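Local coordinates for yersinopine dehydrogenase (Yersinia pestis, PDB 6C4M), which catalyses the NADPH-dependent reductive condensation of pyruvate with an amino-acid-derived intermediate, the last step in making the metallophore yersinopine, at residues 74-80 with 204-209; 70-74 with 86-91; 272-276 with 386-390. Residues are numbered along the deposited sequence.

How the contacts relate
Contacts 1 and 2 use the two edges of strand 71-76 and share Leu-74: in contact 1 the strand runs parallel to 203-217, in contact 2 antiparallel to 87-90. Ala-204 N lies 2.9 Å from Tyr-73 O, a probable hydrogen bond, so the three strands form one continuous sheet. All three contacts are partly buried. Contacts 1 and 2, held by backbone hydrogen bonds, divide by sheet face: a largely buried, mostly apolar face toward helix 32-44 and a more open polar one. Contact 3 is separate, its nearest atoms about 14 Å from contact 1. One hydrogen bond and apolar packing, including the Phe-274 ring, hold it, with Leu-273 and Val-389 buried and Ala-387 exposed.

Contact 1: residues 74-80 with 204-209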
ATOM      1  N   LEU A  74      -9.297  31.758  17.937  1.00 44.00           N
ATOM      2  CA  LEU A  74      -8.770  30.926  16.865  1.00 44.45           C
ATOM      3  C   LEU A  74      -7.249  30.991  16.865  1.00 52.56           C
ATOM      4  O   LEU A  74      -6.656  32.044  17.119  1.00 50.36           O
ATOM      5  CB  LEU A  74      -9.287  31.365  15.490  1.00 43.45           C
ATOM      6  CG  LEU A  74      -8.701  30.709  14.222  1.00 49.37           C
ATOM      7  CD1 LEU A  74      -9.217  29.302  13.967  1.00 47.60           C
ATOM      8  CD2 LEU A  74      -9.020  31.606  13.036  1.00 49.38           C
ATOM      9  N   GLN A  75      -6.628  29.862  16.547  1.00 49.02           N
ATOM     10  CA  GLN A  75      -5.184  29.787  16.376  1.00 57.29           C
ATOM     11  C   GLN A  75      -4.840  29.082  15.075  1.00 53.04           C
ATOM     12  O   GLN A  75      -5.468  28.085  14.705  1.00 53.40           O
ATOM     13  CB  GLN A  75      -4.509  29.061  17.545  1.00 61.58           C
ATOM     14  CG  GLN A  75      -4.663  29.784  18.872  1.00 69.65           C
ATOM     15  CD  GLN A  75      -3.681  29.302  19.918  1.00 85.02           C
ATOM     16  OE1 GLN A  75      -3.111  30.100  20.666  1.00 90.14           O
ATOM     17  NE2 GLN A  75      -3.472  27.990  19.975  1.00 77.10           N
ATOM     18  N   GLY A  76      -3.845  29.612  14.383  1.00 49.19           N
ATOM     19  CA  GLY A  76      -3.280  28.933  13.249  1.00 50.43           C
ATOM     20  C   GLY A  76      -2.134  28.026  13.665  1.00 60.43           C
ATOM     21  O   GLY A  76      -1.423  28.284  14.632  1.00 60.75           O
ATOM     22  N   THR A  77      -1.950  26.965  12.891  1.00 58.69           N
ATOM     23  CA  THR A  77      -1.145  25.833  13.307  1.00 55.44           C
ATOM     24  C   THR A  77      -0.498  25.215  12.076  1.00 56.84           C
ATOM     25  O   THR A  77      -1.070  25.241  10.983  1.00 54.12           O
ATOM     26  CB  THR A  77      -2.048  24.859  14.071  1.00 54.38           C
ATOM     27  OG1 THR A  77      -1.879  25.082  15.474  1.00 60.65           O
ATOM     28  CG2 THR A  77      -1.782  23.430  13.733  1.00 54.40           C
ATOM     29  N   GLY A  78       0.703  24.664  12.260  1.00 59.46           N
ATOM     30  CA  GLY A  78       1.451  24.125  11.129  1.00 45.69           C
ATOM     31  C   GLY A  78       1.525  25.124   9.993  1.00 52.85           C
ATOM     32  O   GLY A  78       1.858  26.306  10.188  1.00 54.18           O
ATOM     33  N   LYS A  79       1.161  24.678   8.788  1.00 53.08           N
ATOM     34  CA  LYS A  79       1.256  25.573   7.636  1.00 63.45           C
ATOM     35  C   LYS A  79       0.238  26.714   7.706  1.00 62.37           C
ATOM     36  O   LYS A  79       0.525  27.834   7.263  1.00 61.00           O
ATOM     37  CB  LYS A  79       1.096  24.780   6.340  1.00 63.74           C
ATOM     38  CG  LYS A  79      -0.128  23.902   6.271  1.00 62.79           C
ATOM     39  CD  LYS A  79       0.037  22.880   5.142  1.00 75.14           C
ATOM     40  CE  LYS A  79       0.707  23.516   3.914  1.00 76.10           C
ATOM     41  NZ  LYS A  79       0.882  22.571   2.770  1.00 74.23           N
ATOM     42  N   ALA A  80      -0.953  26.461   8.260  1.00 53.90           N
ATOM     43  CA  ALA A  80      -1.951  27.525   8.356  1.00 53.22           C
ATOM     44  C   ALA A  80      -1.421  28.747   9.103  1.00 56.75           C
ATOM     45  O   ALA A  80      -1.956  29.853   8.925  1.00 53.17           O
ATOM     46  CB  ALA A  80      -3.218  26.996   9.030  1.00 47.59           C
ATOM     47  N   ALA A 204     -10.917  27.358  18.696  1.00 39.96           N
ATOM     48  CA  ALA A 204     -10.648  26.439  17.604  1.00 42.61           C
ATOM     49  C   ALA A 204      -9.231  26.654  17.116  1.00 43.36           C
ATOM     50  O   ALA A 204      -8.561  27.623  17.480  1.00 46.72           O
ATOM     51  CB  ALA A 204     -11.632  26.612  16.449  1.00 40.65           C
ATOM     52  N   TYR A 205      -8.772  25.731  16.284  1.00 40.27           N
ATOM     53  CA  TYR A 205      -7.468  25.889  15.673  1.00 46.57           C
ATOM     54  C   TYR A 205      -7.528  25.320  14.269  1.00 42.72           C
ATOM     55  O   TYR A 205      -8.216  24.333  14.006  1.00 38.50           O
ATOM     56  CB  TYR A 205      -6.359  25.218  16.504  1.00 49.93           C
ATOM     57  CG  TYR A 205      -6.279  23.729  16.357  1.00 50.69           C
ATOM     58  CD1 TYR A 205      -7.218  22.908  16.958  1.00 54.43           C
ATOM     59  CD2 TYR A 205      -5.251  23.133  15.628  1.00 54.33           C
ATOM     60  CE1 TYR A 205      -7.144  21.514  16.831  1.00 54.40           C
ATOM     61  CE2 TYR A 205      -5.167  21.741  15.503  1.00 52.85           C
ATOM     62  CZ  TYR A 205      -6.114  20.947  16.104  1.00 53.73           C
ATOM     63  OH  TYR A 205      -6.051  19.581  15.970  1.00 60.75           O
ATOM     64  N   THR A 206      -6.858  25.998  13.359  1.00 45.81           N
ATOM     65  CA  THR A 206      -6.858  25.615  11.961  1.00 43.19           C
ATOM     66  C   THR A 206      -5.455  25.165  11.605  1.00 46.80           C
ATOM     67  O   THR A 206      -4.496  25.928  11.769  1.00 45.13           O
ATOM     68  CB  THR A 206      -7.308  26.776  11.082  1.00 41.92           C
ATOM     69  OG1 THR A 206      -8.684  27.075  11.371  1.00 36.95           O
ATOM     70  CG2 THR A 206      -7.148  26.418   9.609  1.00 41.20           C
ATOM     71  N   LYS A 207      -5.359  23.927  11.121  1.00 42.12           N
ATOM     72  CA  LYS A 207      -4.110  23.255  10.774  1.00 48.15           C
ATOM     73  C   LYS A 207      -3.684  23.496   9.338  1.00 45.68           C
ATOM     74  O   LYS A 207      -2.491  23.378   9.030  1.00 49.57           O
ATOM     75  CB  LYS A 207      -4.260  21.738  10.969  1.00 46.99           C
ATOM     76  CG  LYS A 207      -4.444  21.284  12.404  1.00 62.13           C
ATOM     77  CD  LYS A 207      -5.287  19.982  12.536  1.00 59.40           C
ATOM     78  CE  LYS A 207      -4.797  18.864  11.622  1.00 66.26           C
ATOM     79  NZ  LYS A 207      -5.569  17.597  11.840  1.00 68.48           N
ATOM     80  N   ALA A 208      -4.622  23.821   8.452  1.00 41.16           N
ATOM     81  CA  ALA A 208      -4.321  23.878   7.029  1.00 39.12           C
ATOM     82  C   ALA A 208      -5.467  24.564   6.296  1.00 39.18           C
ATOM     83  O   ALA A 208      -6.622  24.512   6.739  1.00 39.07           O
ATOM     84  CB  ALA A 208      -4.077  22.466   6.477  1.00 39.81           C
ATOM     85  N   PHE A 209      -5.132  25.209   5.179  1.00 37.11           N
ATOM     86  CA  PHE A 209      -6.122  25.768   4.269  1.00 42.15           C
ATOM     87  C   PHE A 209      -6.103  24.990   2.956  1.00 46.39           C
ATOM     88  O   PHE A 209      -5.060  24.484   2.534  1.00 37.94           O
ATOM     89  CB  PHE A 209      -5.857  27.263   4.019  1.00 40.09           C
ATOM     90  CG  PHE A 209      -6.073  28.121   5.243  1.00 37.67           C
ATOM     91  CD1 PHE A 209      -7.350  28.386   5.700  1.00 36.88           C
ATOM     92  CD2 PHE A 209      -5.000  28.627   5.948  1.00 39.18           C
ATOM     93  CE1 PHE A 209      -7.547  29.155   6.829  1.00 37.68           C
ATOM     94  CE2 PHE A 209      -5.182  29.388   7.071  1.00 44.78           C
ATOM     95  CZ  PHE A 209      -6.459  29.662   7.518  1.00 43.70           C
TER
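Leu-74 reaches across to strand 204-209, its CD1 4.4 Å from Ala-204 CB and 3.5 Å from Thr-206 OG1; a leucine suits this buried face beside a small alanine. The strands run parallel, axes 22° apart and 4.6 Å at closest, pairing Leu-74 with Ala-204, Gln-75 with Tyr-205 and Gly-76 with Thr-206. Gln-75 supplies a donor and an acceptor to the ladder: its N donates to Ala-204 O (3.1 Å), and its O accepts from Thr-206 N (2.8 Å). Polar Gln-75 and amphipathic Tyr-205 suit the more open face. Beyond Gly-76 the chain leaves the strand and turns at Gly-78, whose phi/psi of 50/-129 is readily accessible to glycine. The turn brings Ala-80 back alongside the partner strand, its CB 3.2 Å from Thr-206 O and 3.7 Å from Phe-209 CE2; a larger side chain would be crowded. This is parallel pairing within the mixed sheet of the NADP(+)-binding domain, consistent with a Rossmann-type fold; Thr-206 OG1 is hydrogen-bonded to Gln-36 and to the NADP(+)-binding Thr-172. Helix 32-44 covers the face of Leu-74 and Ala-204, Phe-209 stacks on His-237, and strand 170-173 flanks 204-209 on the edge away from 74-76.

Contact 2: residues 70-74 with 86-91; sequences PTLYL and ESSVTI
Build beta strands 71-74 and 87-90 antiparallel at 157°, axes 4.6 Å apart at closest, with Pro-70 (phi/psi -78/61) preceding the first. Thr-71/Thr-90 and Tyr-73/Ser-88 are non-hydrogen-bonded pairs; Leu-72/Val-89 and Leu-74/Ser-87 are hydrogen-bonded. Leu-72 N donates to Val-89 O (2.9 Å); Val-89 N to Leu-72 O, Leu-74 N to Ser-87 O and Ser-87 N to Leu-74 O (3.0 Å each); Ile-91 N donates a fifth bond to Pro-70 O (2.8 Å). Leu-72 (m, t) sets CB 3.8 Å from Val-89 CG1 (chi1 p) and CD1 3.6 Å from Ile-91 CD1 (m, m), aliphatics suited to burial. Leu-74 (t, p) shares that face with Ser-87 (chi1 m), its OG hydrogen-bonded to Lys-85 O. Opposite lie Thr-90 (chi1 m) and Tyr-73 (chi1 m), its CE1 4.0 Å from Ser-88 CB (chi1 p); Thr-71 CG2 (chi1 m) is 3.8 Å from that CB. Small hydroxyls suit this open side. This long-connection beta hairpin packs Val-89 on helix 32-44 and Leu-72 on helix 57-68; strand 203-217 pairs with the other edge of 71-74.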
ATOM      1  N   PRO A  70     -18.764  37.510  24.853  1.00 47.82           N
ATOM      2  CA  PRO A  70     -19.140  37.121  23.479  1.00 46.08           C
ATOM      3  C   PRO A  70     -17.959  37.140  22.506  1.00 43.75           C
ATOM      4  O   PRO A  70     -17.965  37.829  21.488  1.00 48.63           O
ATOM      5  CB  PRO A  70     -20.228  38.147  23.133  1.00 47.81           C
ATOM      6  CG  PRO A  70     -19.917  39.354  23.966  1.00 53.52           C
ATOM      7  CD  PRO A  70     -19.279  38.843  25.224  1.00 50.66           C
ATOM      8  N   THR A  71     -16.948  36.319  22.793  1.00 44.36           N
ATOM      9  CA  THR A  71     -15.717  36.303  22.015  1.00 45.92           C
ATOM     10  C   THR A  71     -15.307  34.875  21.694  1.00 47.81           C
ATOM     11  O   THR A  71     -15.233  34.024  22.587  1.00 45.92           O
ATOM     12  CB  THR A  71     -14.593  37.002  22.775  1.00 45.03           C
ATOM     13  OG1 THR A  71     -14.995  38.344  23.067  1.00 47.51           O
ATOM     14  CG2 THR A  71     -13.316  36.997  21.957  1.00 47.27           C
ATOM     15  N   LEU A  72     -15.015  34.631  20.420  1.00 47.96           N
ATOM     16  CA  LEU A  72     -14.460  33.374  19.957  1.00 44.65           C
ATOM     17  C   LEU A  72     -12.965  33.543  19.707  1.00 48.99           C
ATOM     18  O   LEU A  72     -12.490  34.643  19.411  1.00 47.26           O
ATOM     19  CB  LEU A  72     -15.155  32.915  18.677  1.00 39.42           C
ATOM     20  CG  LEU A  72     -16.674  32.878  18.763  1.00 43.68           C
ATOM     21  CD1 LEU A  72     -17.253  32.552  17.398  1.00 40.00           C
ATOM     22  CD2 LEU A  72     -17.076  31.854  19.806  1.00 44.66           C
ATOM     23  N   TYR A  73     -12.236  32.438  19.822  1.00 43.67           N
ATOM     24  CA  TYR A  73     -10.778  32.417  19.735  1.00 47.00           C
ATOM     25  C   TYR A  73     -10.325  31.393  18.706  1.00 47.86           C
ATOM     26  O   TYR A  73     -10.893  30.298  18.617  1.00 43.08           O
ATOM     27  CB  TYR A  73     -10.157  32.092  21.097  1.00 47.68           C
ATOM     28  CG  TYR A  73     -10.436  33.153  22.137  1.00 50.26           C
ATOM     29  CD1 TYR A  73      -9.631  34.279  22.239  1.00 51.59           C
ATOM     30  CD2 TYR A  73     -11.520  33.043  23.002  1.00 49.81           C
ATOM     31  CE1 TYR A  73      -9.885  35.262  23.176  1.00 46.96           C
ATOM     32  CE2 TYR A  73     -11.776  34.020  23.951  1.00 52.95           C
ATOM     33  CZ  TYR A  73     -10.951  35.128  24.031  1.00 48.65           C
ATOM     34  OH  TYR A  73     -11.198  36.113  24.963  1.00 62.94           O
ATOM     35  N   LEU A  74      -9.297  31.758  17.937  1.00 44.00           N
ATOM     36  CA  LEU A  74      -8.770  30.926  16.865  1.00 44.45           C
ATOM     37  C   LEU A  74      -7.249  30.991  16.865  1.00 52.56           C
ATOM     38  O   LEU A  74      -6.656  32.044  17.119  1.00 50.36           O
ATOM     39  CB  LEU A  74      -9.287  31.365  15.490  1.00 43.45           C
ATOM     40  CG  LEU A  74      -8.701  30.709  14.222  1.00 49.37           C
ATOM     41  CD1 LEU A  74      -9.217  29.302  13.967  1.00 47.60           C
ATOM     42  CD2 LEU A  74      -9.020  31.606  13.036  1.00 49.38           C
ATOM     43  N   GLU A  86      -2.961  34.039  16.178  1.00 57.28           N
ATOM     44  CA  GLU A  86      -3.932  34.110  17.260  1.00 59.32           C
ATOM     45  C   GLU A  86      -4.880  35.269  17.016  1.00 60.43           C
ATOM     46  O   GLU A  86      -4.449  36.416  16.859  1.00 54.92           O
ATOM     47  CB  GLU A  86      -3.231  34.257  18.608  1.00 60.82           C
ATOM     48  CG  GLU A  86      -2.362  33.050  18.956  1.00 71.78           C
ATOM     49  CD  GLU A  86      -1.714  33.156  20.324  1.00 80.37           C
ATOM     50  OE1 GLU A  86      -0.953  32.231  20.690  1.00 83.54           O
ATOM     51  OE2 GLU A  86      -1.967  34.156  21.033  1.00 79.62           O
ATOM     52  N   SER A  87      -6.172  34.959  16.965  1.00 56.13           N
ATOM     53  CA  SER A  87      -7.197  35.943  16.670  1.00 51.13           C
ATOM     54  C   SER A  87      -8.386  35.729  17.589  1.00 51.64           C
ATOM     55  O   SER A  87      -8.601  34.642  18.138  1.00 49.32           O
ATOM     56  CB  SER A  87      -7.681  35.860  15.223  1.00 54.52           C
ATOM     57  OG  SER A  87      -6.611  35.886  14.309  1.00 57.88           O
ATOM     58  N   SER A  88      -9.167  36.792  17.721  1.00 48.42           N
ATOM     59  CA  SER A  88     -10.398  36.796  18.486  1.00 51.16           C
ATOM     60  C   SER A  88     -11.442  37.561  17.695  1.00 46.97           C
ATOM     61  O   SER A  88     -11.110  38.499  16.966  1.00 52.63           O
ATOM     62  CB  SER A  88     -10.212  37.463  19.843  1.00 52.88           C
ATOM     63  OG  SER A  88      -9.908  38.830  19.671  1.00 54.70           O
ATOM     64  N   VAL A  89     -12.708  37.178  17.854  1.00 46.07           N
ATOM     65  CA  VAL A  89     -13.791  37.822  17.119  1.00 43.92           C
ATOM     66  C   VAL A  89     -15.019  37.912  18.009  1.00 44.73           C
ATOM     67  O   VAL A  89     -15.364  36.964  18.722  1.00 47.24           O
ATOM     68  CB  VAL A  89     -14.110  37.075  15.809  1.00 44.46           C
ATOM     69  CG1 VAL A  89     -14.548  35.643  16.095  1.00 44.08           C
ATOM     70  CG2 VAL A  89     -15.174  37.823  15.031  1.00 47.10           C
ATOM     71  N   THR A  90     -15.686  39.052  17.955  1.00 37.22           N
ATOM     72  CA  THR A  90     -16.831  39.304  18.803  1.00 43.07           C
ATOM     73  C   THR A  90     -18.106  38.836  18.112  1.00 44.50           C
ATOM     74  O   THR A  90     -18.261  38.985  16.898  1.00 41.24           O
ATOM     75  CB  THR A  90     -16.914  40.788  19.147  1.00 44.86           C
ATOM     76  OG1 THR A  90     -15.951  41.058  20.175  1.00 47.41           O
ATOM     77  CG2 THR A  90     -18.303  41.160  19.636  1.00 43.40           C
ATOM     78  N   ILE A  91     -19.009  38.240  18.888  1.00 43.79           N
ATOM     79  CA  ILE A  91     -20.315  37.825  18.393  1.00 42.12           C
ATOM     80  C   ILE A  91     -21.337  38.804  18.963  1.00 40.09           C
ATOM     81  O   ILE A  91     -21.414  38.996  20.182  1.00 41.51           O
ATOM     82  CB  ILE A  91     -20.645  36.373  18.783  1.00 42.21           C
ATOM     83  CG1 ILE A  91     -19.601  35.394  18.228  1.00 44.55           C
ATOM     84  CG2 ILE A  91     -22.040  36.003  18.293  1.00 41.62           C
ATOM     85  CD1 ILE A  91     -19.576  35.250  16.702  1.00 40.85           C
TER

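Contact 3: residues 272-276 with 386-390; sequences ALFYP and VATVY
Set the last turn of a helix, 272-274, beside an irregular, mostly extended segment, 386-390, with Leu-273 and Thr-388 nearest at 4.1 Å between CA atoms. Tyr-275 (phi/psi -118/78) is the first to leave helical angles, and Pro-276 then points back toward the partner. One nearly linear hydrogen bond fixes the approach: Val-389 N donates to Leu-273 O at 2.9 Å, a carbonyl at the helix end. Val-389 (chi1 m) is the main bump. Its CG1 sits 3.7 Å from Phe-274 CD1 and 4.1 Å from Leu-273 CD1, while CG2 meets Pro-276 CD at 4.1 Å, so a compact branched side chain fills the hollow among the three. Leu-273 (t, p) answers with CD1 3.4 Å from Ala-387 O. Thr-388 (chi1 p) fits a shallower dip, with CG2 3.4 Å from Ala-272 O and OG1 3.8 Å from Pro-276 CB. At the start of the segment, Val-386 CG1 (chi1 t) rests 4.2 Å from Ala-272 CB, a methyl small enough to let it settle. This packs the end of helix 267-274 against the loop between helix 350-364 and strand 390-391. Phe-274 and Val-389 also pack on helix 425-445, while Tyr-390 begins strand 390-391, which pairs with 397-398.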
ATOM      1  N   ALA A 272     -17.256  -2.711  11.926  1.00 27.66           N
ATOM      2  CA  ALA A 272     -16.635  -1.943  13.005  1.00 27.63           C
ATOM      3  C   ALA A 272     -17.608  -0.919  13.568  1.00 33.28           C
ATOM      4  O   ALA A 272     -17.639  -0.657  14.774  1.00 32.77           O
ATOM      5  CB  ALA A 272     -15.378  -1.240  12.485  1.00 33.19           C
ATOM      6  N   LEU A 273     -18.406  -0.339  12.696  1.00 30.38           N
ATOM      7  CA  LEU A 273     -19.336   0.703  13.103  1.00 33.98           C
ATOM      8  C   LEU A 273     -20.411   0.140  14.022  1.00 33.98           C
ATOM      9  O   LEU A 273     -20.748   0.741  15.049  1.00 32.02           O
ATOM     10  CB  LEU A 273     -19.958   1.315  11.857  1.00 30.45           C
ATOM     11  CG  LEU A 273     -21.264   2.075  12.028  1.00 36.21           C
ATOM     12  CD1 LEU A 273     -20.972   3.347  12.819  1.00 34.86           C
ATOM     13  CD2 LEU A 273     -21.831   2.383  10.666  1.00 27.93           C
ATOM     14  N   PHE A 274     -20.957  -1.016  13.663  1.00 30.21           N
ATOM     15  CA  PHE A 274     -22.126  -1.551  14.347  1.00 32.49           C
ATOM     16  C   PHE A 274     -21.802  -2.561  15.444  1.00 35.46           C
ATOM     17  O   PHE A 274     -22.726  -2.966  16.168  1.00 35.09           O
ATOM     18  CB  PHE A 274     -23.072  -2.197  13.338  1.00 28.13           C
ATOM     19  CG  PHE A 274     -23.858  -1.214  12.519  1.00 27.34           C
ATOM     20  CD1 PHE A 274     -24.753  -0.315  13.125  1.00 30.18           C
ATOM     21  CD2 PHE A 274     -23.730  -1.193  11.149  1.00 27.82           C
ATOM     22  CE1 PHE A 274     -25.492   0.599  12.357  1.00 31.62           C
ATOM     23  CE2 PHE A 274     -24.451  -0.299  10.379  1.00 29.73           C
ATOM     24  CZ  PHE A 274     -25.354   0.606  10.987  1.00 27.06           C
ATOM     25  N   TYR A 275     -20.538  -2.992  15.574  1.00 33.93           N
ATOM     26  CA  TYR A 275     -20.067  -3.864  16.655  1.00 30.25           C
ATOM     27  C   TYR A 275     -19.014  -3.085  17.434  1.00 34.43           C
ATOM     28  O   TYR A 275     -17.804  -3.311  17.271  1.00 39.80           O
ATOM     29  CB  TYR A 275     -19.493  -5.168  16.105  1.00 33.48           C
ATOM     30  CG  TYR A 275     -20.538  -6.096  15.554  1.00 34.47           C
ATOM     31  CD1 TYR A 275     -20.961  -5.987  14.240  1.00 33.50           C
ATOM     32  CD2 TYR A 275     -21.136  -7.077  16.371  1.00 34.94           C
ATOM     33  CE1 TYR A 275     -21.939  -6.854  13.728  1.00 33.02           C
ATOM     34  CE2 TYR A 275     -22.123  -7.914  15.874  1.00 31.60           C
ATOM     35  CZ  TYR A 275     -22.506  -7.811  14.555  1.00 35.80           C
ATOM     36  OH  TYR A 275     -23.470  -8.637  14.042  1.00 32.07           O
ATOM     37  N   PRO A 276     -19.434  -2.158  18.294  1.00 40.12           N
ATOM     38  CA  PRO A 276     -18.486  -1.187  18.860  1.00 42.26           C
ATOM     39  C   PRO A 276     -17.389  -1.798  19.678  1.00 51.32           C
ATOM     40  O   PRO A 276     -16.456  -1.076  20.051  1.00 54.15           O
ATOM     41  CB  PRO A 276     -19.375  -0.300  19.735  1.00 45.74           C
ATOM     42  CG  PRO A 276     -20.539  -1.134  20.058  1.00 46.03           C
ATOM     43  CD  PRO A 276     -20.781  -1.982  18.837  1.00 44.16           C
ATOM     44  N   VAL A 386     -12.285   4.795  12.336  1.00 36.31           N
ATOM     45  CA  VAL A 386     -13.699   4.562  12.064  1.00 33.21           C
ATOM     46  C   VAL A 386     -14.472   4.712  13.360  1.00 34.33           C
ATOM     47  O   VAL A 386     -14.264   3.949  14.304  1.00 35.83           O
ATOM     48  CB  VAL A 386     -13.927   3.184  11.441  1.00 38.91           C
ATOM     49  CG1 VAL A 386     -15.465   2.861  11.385  1.00 31.89           C
ATOM     50  CG2 VAL A 386     -13.289   3.160  10.076  1.00 35.72           C
ATOM     51  N   ALA A 387     -15.370   5.700  13.410  1.00 31.64           N
ATOM     52  CA  ALA A 387     -16.201   5.907  14.581  1.00 32.43           C
ATOM     53  C   ALA A 387     -17.309   4.858  14.619  1.00 35.34           C
ATOM     54  O   ALA A 387     -17.769   4.376  13.581  1.00 36.40           O
ATOM     55  CB  ALA A 387     -16.797   7.327  14.564  1.00 32.91           C
ATOM     56  N   THR A 388     -17.743   4.517  15.827  1.00 32.19           N
ATOM     57  CA  THR A 388     -18.760   3.495  16.040  1.00 34.78           C
ATOM     58  C   THR A 388     -20.080   4.112  16.485  1.00 35.36           C
ATOM     59  O   THR A 388     -20.150   5.270  16.916  1.00 33.87           O
ATOM     60  CB  THR A 388     -18.305   2.476  17.102  1.00 37.69           C
ATOM     61  OG1 THR A 388     -18.290   3.088  18.401  1.00 37.59           O
ATOM     62  CG2 THR A 388     -16.919   1.933  16.800  1.00 35.51           C
ATOM     63  N   VAL A 389     -21.133   3.300  16.418  1.00 33.98           N
ATOM     64  CA  VAL A 389     -22.394   3.666  17.055  1.00 32.56           C
ATOM     65  C   VAL A 389     -22.122   3.985  18.515  1.00 34.94           C
ATOM     66  O   VAL A 389     -21.188   3.440  19.118  1.00 37.53           O
ATOM     67  CB  VAL A 389     -23.451   2.559  16.943  1.00 31.93           C
ATOM     68  CG1 VAL A 389     -23.894   2.393  15.509  1.00 30.64           C
ATOM     69  CG2 VAL A 389     -22.915   1.228  17.531  1.00 37.20           C
ATOM     70  N   TYR A 390     -22.975   4.820  19.104  1.00 38.58           N
ATOM     71  CA  TYR A 390     -22.785   5.289  20.466  1.00 39.13           C
ATOM     72  C   TYR A 390     -24.146   5.641  21.046  1.00 40.88           C
ATOM     73  O   TYR A 390     -25.105   5.895  20.313  1.00 42.48           O
ATOM     74  CB  TYR A 390     -21.848   6.502  20.500  1.00 39.45           C
ATOM     75  CG  TYR A 390     -22.407   7.731  19.819  1.00 40.90           C
ATOM     76  CD1 TYR A 390     -23.206   8.644  20.519  1.00 40.79           C
ATOM     77  CD2 TYR A 390     -22.148   7.991  18.480  1.00 39.30           C
ATOM     78  CE1 TYR A 390     -23.726   9.780  19.902  1.00 43.12           C
ATOM     79  CE2 TYR A 390     -22.672   9.138  17.845  1.00 37.55           C
ATOM     80  CZ  TYR A 390     -23.456  10.027  18.569  1.00 39.02           C
ATOM     81  OH  TYR A 390     -23.998  11.158  17.980  1.00 46.38           O
TER